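Local coordinates for protein arsenite methyltransferase (Chlamydomonas reinhardtii, PDB 5EVJ) that probably methylates trivalent arsenic, passing methyl groups from S-adenosylmethionine to arsenic supplied as a glutathione complex, at residues Gln289-Gly295 against Thr314-Val320; Pro191-Met195 against Gly329-Leu333; Tyr99-Lys103 against His127-Tyr131. The protein carries 15 engineered substitutions. Residue numbers count along the deposited sequence, not the author numbering.

Interaction 1: Gln289-Gly295 against Thr314-Val320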
loop_
_atom_site.group_PDB
_atom_site.type_symbol
_atom_site.label_atom_id
_atom_site.label_comp_id
_atom_site.label_asym_id
_atom_site.label_seq_id
_atom_site.Cartn_x
_atom_site.Cartn_y
_atom_site.Cartn_z
ATOM N N GLN A 289 14.555 -11.483 -18.692
ATOM C CA GLN A 289 13.530 -12.305 -18.126
ATOM C C GLN A 289 12.180 -12.100 -18.816
ATOM O O GLN A 289 11.890 -11.014 -19.386
ATOM C CB GLN A 289 13.420 -12.079 -16.618
ATOM C CG GLN A 289 14.660 -12.453 -15.821
ATOM C CD GLN A 289 14.721 -11.623 -14.529
ATOM O OE1 GLN A 289 14.748 -10.389 -14.556
ATOM N NE2 GLN A 289 14.617 -12.297 -13.416
ATOM N N VAL A 290 11.341 -13.137 -18.716
ATOM C CA VAL A 290 9.914 -13.045 -19.180
ATOM C C VAL A 290 8.984 -13.447 -18.064
ATOM O O VAL A 290 9.245 -14.473 -17.426
ATOM C CB VAL A 290 9.727 -14.058 -20.349
ATOM C CG1 VAL A 290 8.260 -14.186 -20.801
ATOM C CG2 VAL A 290 10.679 -13.676 -21.501
ATOM N N ALA A 291 7.881 -12.716 -17.907
ATOM C CA ALA A 291 6.827 -12.997 -16.919
ATOM C C ALA A 291 5.485 -13.441 -17.561
ATOM O O ALA A 291 5.061 -12.923 -18.639
ATOM C CB ALA A 291 6.574 -11.771 -16.017
ATOM N N VAL A 292 4.829 -14.419 -16.931
ATOM C CA VAL A 292 3.574 -14.862 -17.451
ATOM C C VAL A 292 2.728 -14.912 -16.232
ATOM O O VAL A 292 3.068 -15.625 -15.226
ATOM C CB VAL A 292 3.652 -16.289 -18.111
ATOM C CG1 VAL A 292 2.350 -16.674 -18.837
ATOM C CG2 VAL A 292 4.832 -16.390 -19.056
ATOM N N TYR A 293 1.670 -14.110 -16.287
ATOM C CA TYR A 293 0.660 -14.198 -15.311
ATOM C C TYR A 293 -0.270 -15.327 -15.605
ATOM O O TYR A 293 -0.779 -15.440 -16.712
ATOM C CB TYR A 293 -0.045 -12.925 -15.262
ATOM C CG TYR A 293 -1.236 -13.014 -14.369
ATOM C CD1 TYR A 293 -1.077 -13.295 -13.000
ATOM C CD2 TYR A 293 -2.536 -12.744 -14.883
ATOM C CE1 TYR A 293 -2.186 -13.350 -12.154
ATOM C CE2 TYR A 293 -3.651 -12.787 -14.026
ATOM C CZ TYR A 293 -3.480 -13.093 -12.658
ATOM O OH TYR A 293 -4.567 -13.150 -11.786
ATOM N N LYS A 294 -0.457 -16.204 -14.621
ATOM C CA LYS A 294 -1.175 -17.469 -14.806
ATOM C C LYS A 294 -2.700 -17.356 -14.604
ATOM O O LYS A 294 -3.423 -18.330 -14.789
ATOM C CB LYS A 294 -0.580 -18.632 -13.915
ATOM C CG LYS A 294 0.755 -19.157 -14.395
ATOM C CD LYS A 294 1.239 -20.355 -13.555
ATOM C CE LYS A 294 1.837 -19.828 -12.263
ATOM N NZ LYS A 294 2.804 -20.770 -11.637
ATOM N N GLY A 295 -3.198 -16.198 -14.238
ATOM C CA GLY A 295 -4.647 -16.005 -14.207
ATOM C C GLY A 295 -5.371 -16.379 -12.924
ATOM O O GLY A 295 -6.618 -16.302 -12.868
ATOM N N THR A 314 -3.499 -12.678 -18.796
ATOM C CA THR A 314 -3.390 -14.149 -18.540
ATOM C C THR A 314 -2.751 -14.960 -19.668
ATOM O O THR A 314 -3.183 -14.894 -20.782
ATOM C CB THR A 314 -4.778 -14.665 -18.214
ATOM O OG1 THR A 314 -5.239 -13.909 -17.087
ATOM C CG2 THR A 314 -4.794 -16.208 -17.966
ATOM N N ASN A 315 -1.671 -15.671 -19.355
ATOM C CA ASN A 315 -0.930 -16.521 -20.222
ATOM C C ASN A 315 -0.217 -15.863 -21.376
ATOM O O ASN A 315 0.302 -16.591 -22.248
ATOM C CB ASN A 315 -1.769 -17.721 -20.619
ATOM C CG ASN A 315 -1.954 -18.703 -19.436
ATOM O OD1 ASN A 315 -3.042 -19.199 -19.180
ATOM N ND2 ASN A 315 -0.869 -18.973 -18.716
ATOM N N LYS A 316 -0.170 -14.511 -21.373
ATOM C CA LYS A 316 0.555 -13.804 -22.402
ATOM C C LYS A 316 1.966 -13.396 -21.900
ATOM O O LYS A 316 2.123 -12.500 -21.110
ATOM C CB LYS A 316 -0.187 -12.543 -22.855
ATOM C CG LYS A 316 -1.613 -12.745 -23.456
ATOM C CD LYS A 316 -1.716 -13.882 -24.456
ATOM C CE LYS A 316 -0.745 -13.702 -25.623
ATOM N NZ LYS A 316 -1.097 -12.523 -26.494
ATOM N N PRO A 317 2.989 -14.048 -22.380
ATOM C CA PRO A 317 4.284 -13.640 -21.870
ATOM C C PRO A 317 4.695 -12.189 -22.169
ATOM O O PRO A 317 4.357 -11.630 -23.216
ATOM C CB PRO A 317 5.237 -14.663 -22.511
ATOM C CG PRO A 317 4.524 -14.928 -23.833
ATOM C CD PRO A 317 3.087 -15.122 -23.395
ATOM N N MET A 318 5.408 -11.555 -21.236
ATOM C CA MET A 318 5.928 -10.208 -21.461
ATOM C C MET A 318 7.381 -10.081 -20.964
ATOM O O MET A 318 7.806 -10.635 -19.873
ATOM C CB MET A 318 4.965 -9.212 -20.826
ATOM C CG MET A 318 5.505 -7.819 -20.482
ATOM S SD MET A 318 4.450 -7.061 -19.181
ATOM C CE MET A 318 5.130 -5.425 -18.929
ATOM N N LEU A 319 8.166 -9.384 -21.780
ATOM C CA LEU A 319 9.549 -9.000 -21.379
ATOM C C LEU A 319 9.468 -8.040 -20.187
ATOM O O LEU A 319 8.650 -7.077 -20.170
ATOM C CB LEU A 319 10.350 -8.375 -22.535
ATOM C CG LEU A 319 10.509 -9.161 -23.886
ATOM C CD1 LEU A 319 11.240 -8.413 -25.013
ATOM C CD2 LEU A 319 11.198 -10.456 -23.693
ATOM N N VAL A 320 10.310 -8.318 -19.183
ATOM C CA VAL A 320 10.346 -7.467 -18.024
ATOM C C VAL A 320 11.737 -7.176 -17.552
ATOM O O VAL A 320 12.717 -7.940 -17.840
ATOM C CB VAL A 320 9.546 -8.075 -16.832
ATOM C CG1 VAL A 320 8.061 -8.084 -17.148
ATOM C CG2 VAL A 320 10.075 -9.459 -16.464
HETATM O O HOH W 1 13.347 -9.022 -20.467
HETATM O O HOH W 2 15.023 -8.974 -16.956
HETATM O O HOH W 3 1.224 -12.309 -18.436
#

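Interaction 2: Pro191-Met195 against Gly329-Leu333. Engineered in segment 329-333: Tyr332 (natural residue Trp).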
loop_
_atom_site.group_PDB
_atom_site.type_symbol
_atom_site.label_atom_id
_atom_site.label_comp_id
_atom_site.label_asym_id
_atom_site.label_seq_id
_atom_site.Cartn_x
_atom_site.Cartn_y
_atom_site.Cartn_z
ATOM N N PRO A 191 10.759 -10.762 3.807
ATOM C CA PRO A 191 11.141 -10.756 2.392
ATOM C C PRO A 191 9.991 -11.112 1.456
ATOM O O PRO A 191 9.134 -11.978 1.779
ATOM C CB PRO A 191 12.264 -11.779 2.294
ATOM C CG PRO A 191 12.759 -11.946 3.739
ATOM C CD PRO A 191 11.727 -11.439 4.704
ATOM N N GLY A 192 9.954 -10.417 0.309
ATOM C CA GLY A 192 8.917 -10.648 -0.713
ATOM C C GLY A 192 7.601 -10.010 -0.337
ATOM O O GLY A 192 6.595 -10.098 -1.101
ATOM N N GLY A 193 7.608 -9.273 0.771
ATOM C CA GLY A 193 6.411 -8.510 1.176
ATOM C C GLY A 193 6.303 -7.148 0.540
ATOM O O GLY A 193 7.179 -6.709 -0.191
ATOM N N GLU A 194 5.250 -6.433 0.881
ATOM C CA GLU A 194 4.966 -5.199 0.274
ATOM C C GLU A 194 4.312 -4.207 1.286
ATOM O O GLU A 194 3.411 -4.578 2.045
ATOM C CB GLU A 194 3.984 -5.449 -0.890
ATOM C CG GLU A 194 3.627 -4.201 -1.681
ATOM C CD GLU A 194 2.390 -4.336 -2.583
ATOM O OE1 GLU A 194 1.874 -5.459 -2.804
ATOM O OE2 GLU A 194 1.921 -3.292 -3.122
ATOM N N MET A 195 4.713 -2.942 1.215
ATOM C CA MET A 195 3.913 -1.870 1.750
ATOM C C MET A 195 3.060 -1.326 0.632
ATOM O O MET A 195 3.568 -0.889 -0.348
ATOM C CB MET A 195 4.767 -0.767 2.334
ATOM C CG MET A 195 3.900 0.348 2.939
ATOM S SD MET A 195 4.952 1.440 3.949
ATOM C CE MET A 195 3.669 2.608 4.449
ATOM N N GLY A 329 7.484 -12.154 -9.338
ATOM C CA GLY A 329 7.866 -13.553 -9.238
ATOM C C GLY A 329 8.715 -13.969 -8.058
ATOM O O GLY A 329 9.240 -15.085 -8.084
ATOM N N GLU A 330 8.942 -13.064 -7.096
ATOM C CA GLU A 330 9.870 -13.362 -5.963
ATOM C C GLU A 330 9.218 -12.816 -4.733
ATOM O O GLU A 330 9.788 -12.856 -3.699
ATOM C CB GLU A 330 11.270 -12.676 -6.119
ATOM C CG GLU A 330 12.310 -13.391 -7.028
ATOM C CD GLU A 330 13.323 -12.409 -7.702
ATOM O OE1 GLU A 330 13.858 -11.541 -7.003
ATOM O OE2 GLU A 330 13.579 -12.451 -8.954
ATOM N N SER A 331 8.031 -12.260 -4.882
ATOM C CA SER A 331 7.228 -11.764 -3.803
ATOM C C SER A 331 6.112 -12.747 -3.431
ATOM O O SER A 331 6.083 -13.907 -3.866
ATOM C CB SER A 331 6.553 -10.490 -4.267
ATOM O OG SER A 331 5.501 -10.796 -5.244
ATOM N N TYR A 332 5.152 -12.244 -2.672
ATOM C CA TYR A 332 4.018 -13.055 -2.233
ATOM C C TYR A 332 3.117 -13.339 -3.398
ATOM O O TYR A 332 2.227 -14.179 -3.288
ATOM C CB TYR A 332 3.206 -12.342 -1.158
ATOM C CG TYR A 332 2.487 -11.093 -1.614
ATOM C CD1 TYR A 332 3.122 -9.827 -1.590
ATOM C CD2 TYR A 332 1.137 -11.141 -2.002
ATOM C CE1 TYR A 332 2.442 -8.672 -1.946
ATOM C CE2 TYR A 332 0.491 -10.024 -2.362
ATOM C CZ TYR A 332 1.150 -8.782 -2.354
ATOM O OH TYR A 332 0.421 -7.665 -2.724
ATOM N N LEU A 333 3.331 -12.638 -4.510
ATOM C CA LEU A 333 2.448 -12.786 -5.667
ATOM C C LEU A 333 2.969 -13.930 -6.506
ATOM O O LEU A 333 2.305 -14.317 -7.436
ATOM C CB LEU A 333 2.463 -11.543 -6.544
ATOM C CG LEU A 333 1.884 -10.240 -6.048
ATOM C CD1 LEU A 333 2.340 -9.042 -6.907
ATOM C CD2 LEU A 333 0.340 -10.348 -5.943
#

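Interaction 3: Tyr99-Lys103 against His127-Tyr131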
loop_
_atom_site.group_PDB
_atom_site.type_symbol
_atom_site.label_atom_id
_atom_site.label_comp_id
_atom_site.label_asym_id
_atom_site.label_seq_id
_atom_site.Cartn_x
_atom_site.Cartn_y
_atom_site.Cartn_z
ATOM N N TYR A 99 -11.125 -4.551 8.602
ATOM C CA TYR A 99 -12.247 -5.489 8.491
ATOM C C TYR A 99 -12.288 -6.043 7.104
ATOM O O TYR A 99 -12.442 -7.232 6.900
ATOM C CB TYR A 99 -13.565 -4.787 8.806
ATOM C CG TYR A 99 -13.907 -4.767 10.301
ATOM C CD1 TYR A 99 -12.947 -4.413 11.256
ATOM C CD2 TYR A 99 -15.191 -5.092 10.766
ATOM C CE1 TYR A 99 -13.236 -4.380 12.624
ATOM C CE2 TYR A 99 -15.494 -5.033 12.157
ATOM C CZ TYR A 99 -14.506 -4.712 13.068
ATOM O OH TYR A 99 -14.764 -4.659 14.425
ATOM N N VAL A 100 -12.045 -5.188 6.118
ATOM C CA VAL A 100 -12.009 -5.653 4.772
ATOM C C VAL A 100 -10.866 -6.628 4.583
ATOM O O VAL A 100 -11.015 -7.667 3.940
ATOM C CB VAL A 100 -11.850 -4.483 3.807
ATOM C CG1 VAL A 100 -11.608 -5.018 2.394
ATOM C CG2 VAL A 100 -13.086 -3.599 3.925
ATOM N N ALA A 101 -9.703 -6.292 5.123
ATOM C CA ALA A 101 -8.558 -7.214 4.939
ATOM C C ALA A 101 -8.813 -8.591 5.626
ATOM O O ALA A 101 -8.493 -9.675 5.081
ATOM C CB ALA A 101 -7.322 -6.552 5.491
ATOM N N ALA A 102 -9.390 -8.523 6.831
ATOM C CA ALA A 102 -9.658 -9.679 7.661
ATOM C C ALA A 102 -10.472 -10.645 6.816
ATOM O O ALA A 102 -10.241 -11.840 6.841
ATOM C CB ALA A 102 -10.439 -9.261 8.876
ATOM N N LYS A 103 -11.377 -10.120 6.011
ATOM C CA LYS A 103 -12.104 -10.993 5.084
ATOM C C LYS A 103 -11.240 -11.511 3.950
ATOM O O LYS A 103 -11.214 -12.721 3.614
ATOM C CB LYS A 103 -13.279 -10.268 4.455
ATOM C CG LYS A 103 -13.930 -11.212 3.440
ATOM C CD LYS A 103 -15.166 -10.648 2.772
ATOM C CE LYS A 103 -15.913 -11.757 2.025
ATOM N NZ LYS A 103 -15.026 -12.442 1.014
ATOM N N HIS A 127 -16.636 -4.584 17.708
ATOM C CA HIS A 127 -17.406 -5.229 16.661
ATOM C C HIS A 127 -16.747 -6.455 16.101
ATOM O O HIS A 127 -17.354 -7.170 15.301
ATOM C CB HIS A 127 -17.781 -4.228 15.571
ATOM C CG HIS A 127 -18.761 -3.204 16.035
ATOM N ND1 HIS A 127 -18.386 -2.122 16.807
ATOM C CD2 HIS A 127 -20.107 -3.114 15.875
ATOM C CE1 HIS A 127 -19.457 -1.391 17.070
ATOM N NE2 HIS A 127 -20.508 -1.964 16.506
ATOM N N ALA A 128 -15.535 -6.746 16.548
ATOM C CA ALA A 128 -14.760 -7.805 15.880
ATOM C C ALA A 128 -15.431 -9.172 15.839
ATOM O O ALA A 128 -15.600 -9.745 14.740
ATOM C CB ALA A 128 -13.348 -7.919 16.452
ATOM N N ASP A 129 -15.791 -9.712 17.010
ATOM C CA ASP A 129 -16.147 -11.124 17.093
ATOM C C ASP A 129 -17.359 -11.389 16.264
ATOM O O ASP A 129 -17.414 -12.373 15.446
ATOM C CB ASP A 129 -16.358 -11.592 18.541
ATOM C CG ASP A 129 -15.055 -11.534 19.386
ATOM O OD1 ASP A 129 -13.957 -11.900 18.892
ATOM O OD2 ASP A 129 -15.134 -11.126 20.568
ATOM N N ALA A 130 -18.338 -10.505 16.464
ATOM C CA ALA A 130 -19.644 -10.657 15.826
ATOM C C ALA A 130 -19.498 -10.586 14.286
ATOM O O ALA A 130 -20.163 -11.323 13.540
ATOM C CB ALA A 130 -20.609 -9.581 16.342
ATOM N N TYR A 131 -18.612 -9.703 13.814
ATOM C CA TYR A 131 -18.346 -9.580 12.378
ATOM C C TYR A 131 -17.741 -10.867 11.836
ATOM O O TYR A 131 -18.198 -11.487 10.795
ATOM C CB TYR A 131 -17.460 -8.346 12.158
ATOM C CG TYR A 131 -16.822 -8.260 10.785
ATOM C CD1 TYR A 131 -17.581 -7.889 9.662
ATOM C CD2 TYR A 131 -15.437 -8.554 10.605
ATOM C CE1 TYR A 131 -16.982 -7.818 8.405
ATOM C CE2 TYR A 131 -14.834 -8.458 9.344
ATOM C CZ TYR A 131 -15.604 -8.092 8.259
ATOM O OH TYR A 131 -15.036 -8.038 7.023
#

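Interaction 1: Gln289-Gly295 against Thr314-Val320
Two antiparallel strands pair here, and side chains pack against each other on both faces of the ribbon. On one face Pro317 is the bump: its CB lies 3.5 Å from CG1 of Val290 and 3.9 Å from CG2 of Val292, so the ring sits in the notch between the two valines, while CD2 of Leu319 meets CG2 of Val290 at 3.9 Å. On the other face the small Ala291 receives Val320, CB to CG1 4.1 Å. Ala291 and Met318 form a hydrogen-bonded pair (Ala291 N to Met318 O 2.9 Å, Met318 N to Ala291 O 3.0 Å). Past Val292 and Pro317 a water joins Tyr293 N to Lys316 O, 2.8 Å from each. Val292 CG1 still reaches Asn315 CA (3.6 Å), and direct backbone bonding returns with Asn315 N to Tyr293 O, 2.8 Å. Gly295 CA fits against Thr314 OG1 (3.6 Å), itself hydrogen-bonded to Ser301 O; a beta carbon on Gly295 would clash with Thr314 CG2. Strand 318-320 is one edge of a three-stranded antiparallel sheet with 289-293 in the middle and 337-340 beyond it; Phe312 of strand 310-313 packs on Ala291, Tyr293 and Met318, and Ala325 of helix 322-329 on Gln289 and Val320.

Interaction 2: Pro191-Met195 against Gly329-Leu333
The turn at Pro191-Gly192, where the chain changes direction into strand 193-202 of the Rossmann-type methyltransferase sheet, meets the loop that follows helix 322-329, so this contact joins the methyltransferase fold to the C-terminal part of the chain. The closest CA pair is Gly192 CA and Ser331 CA, 3.7 Å apart. Gly192 has a positive phi of 78°, and a beta carbon on it would point into the loop, about 3.0 Å from Glu330 O and 3.2 Å from Ser331 CA; its lack of a side chain lets the two backbones come this close. Gly192 O accepts a weak, bent hydrogen bond from Tyr332 N at 3.0 Å and also lies 3.2 Å from Ser331 CB. The loop is shaped by an ST turn in which Leu333 N donates to Ser331 OG at 2.9 Å; the same hydroxyl also bonds to Met327 O in the preceding helix. Tyr332, an engineered replacement for tryptophan, extends its ring past Gly193, with CD1 4.5 Å from Gly193 CA, and its OH donates to Glu194 OE1 at 2.6 Å. Glu194 reaches it with an extended side chain, chi1 and chi2 both t, and its other carboxylate oxygen, OE2, forms a salt bridge with Arg272, so one buried acid serves both the loop and the sheet. Strand 193-202 runs between strands 163-169 and 266-274: Glu194 shares backbone hydrogen bonds with Asp164 and Val166, Gly192 and Gly193 with Lys275, and the Tyr332 side chain rests on Leu165 and Arg272 of those two neighbours.

Interaction 3: Tyr99-Lys103 against His127-Tyr131
One hydrogen bond, a pair of tyrosine rings and a few van der Waals contacts hold helix 96-104 against the start of helix 128-135. The hydrogen bond runs from Tyr131 OH to the backbone Tyr99 O, at 2.7 Å. That carbonyl already accepts the helical bond from Lys103 N (3.2 Å), so the phenol adds a second donor without breaking the helix. The aromatic contact is between the same two residues, whose side chains extend past each other in opposite senses: ring centroids lie 4.5 Å apart with planes inclined at 32°, and Tyr99 CD2 sits over one face of the Tyr131 ring, 3.5 Å from CD2 of Tyr131. Among the remaining van der Waals contacts, Ala102 CB lies at the edge of the Tyr131 ring, 4.5 Å from CE2, and Lys103 CB is 3.8 Å from Tyr131 OH. At its far end Tyr99 OH comes within 3.3 Å of His127 CB, and this hydroxyl is hydrogen-bonded to Ala124 O in helix 118-126. Both helices pack against edge strand 143-147 of the Rossmann-type sheet, whose Met143 touches Tyr99, Ala102 and Tyr131, while Val67 of helix 65-69 packs on Tyr99 and His127.

Interactions 1 and 2 belong together: 289-295/314-320 is nested inside the chain loop closed by 191-195/329-333, their centres are 17 Å apart and their nearest atoms about 5 Å. Helix 322-329 bridges them, since it follows strand 318-320 and leads into the loop of interaction 2; interaction 1 thus builds the C-terminal sheet, with the Thr314 side chain about 7 Å from a bound sodium ion, and interaction 2 ties that region to the methyltransferase sheet. Interaction 3 closes earlier in the chain, with its centre 25 Å from that of interaction 2 and 35 Å from that of interaction 1. Its Tyr99 touches residues of a Rossmann-type glycine pattern, consistent with a place beside the S-adenosylmethionine site.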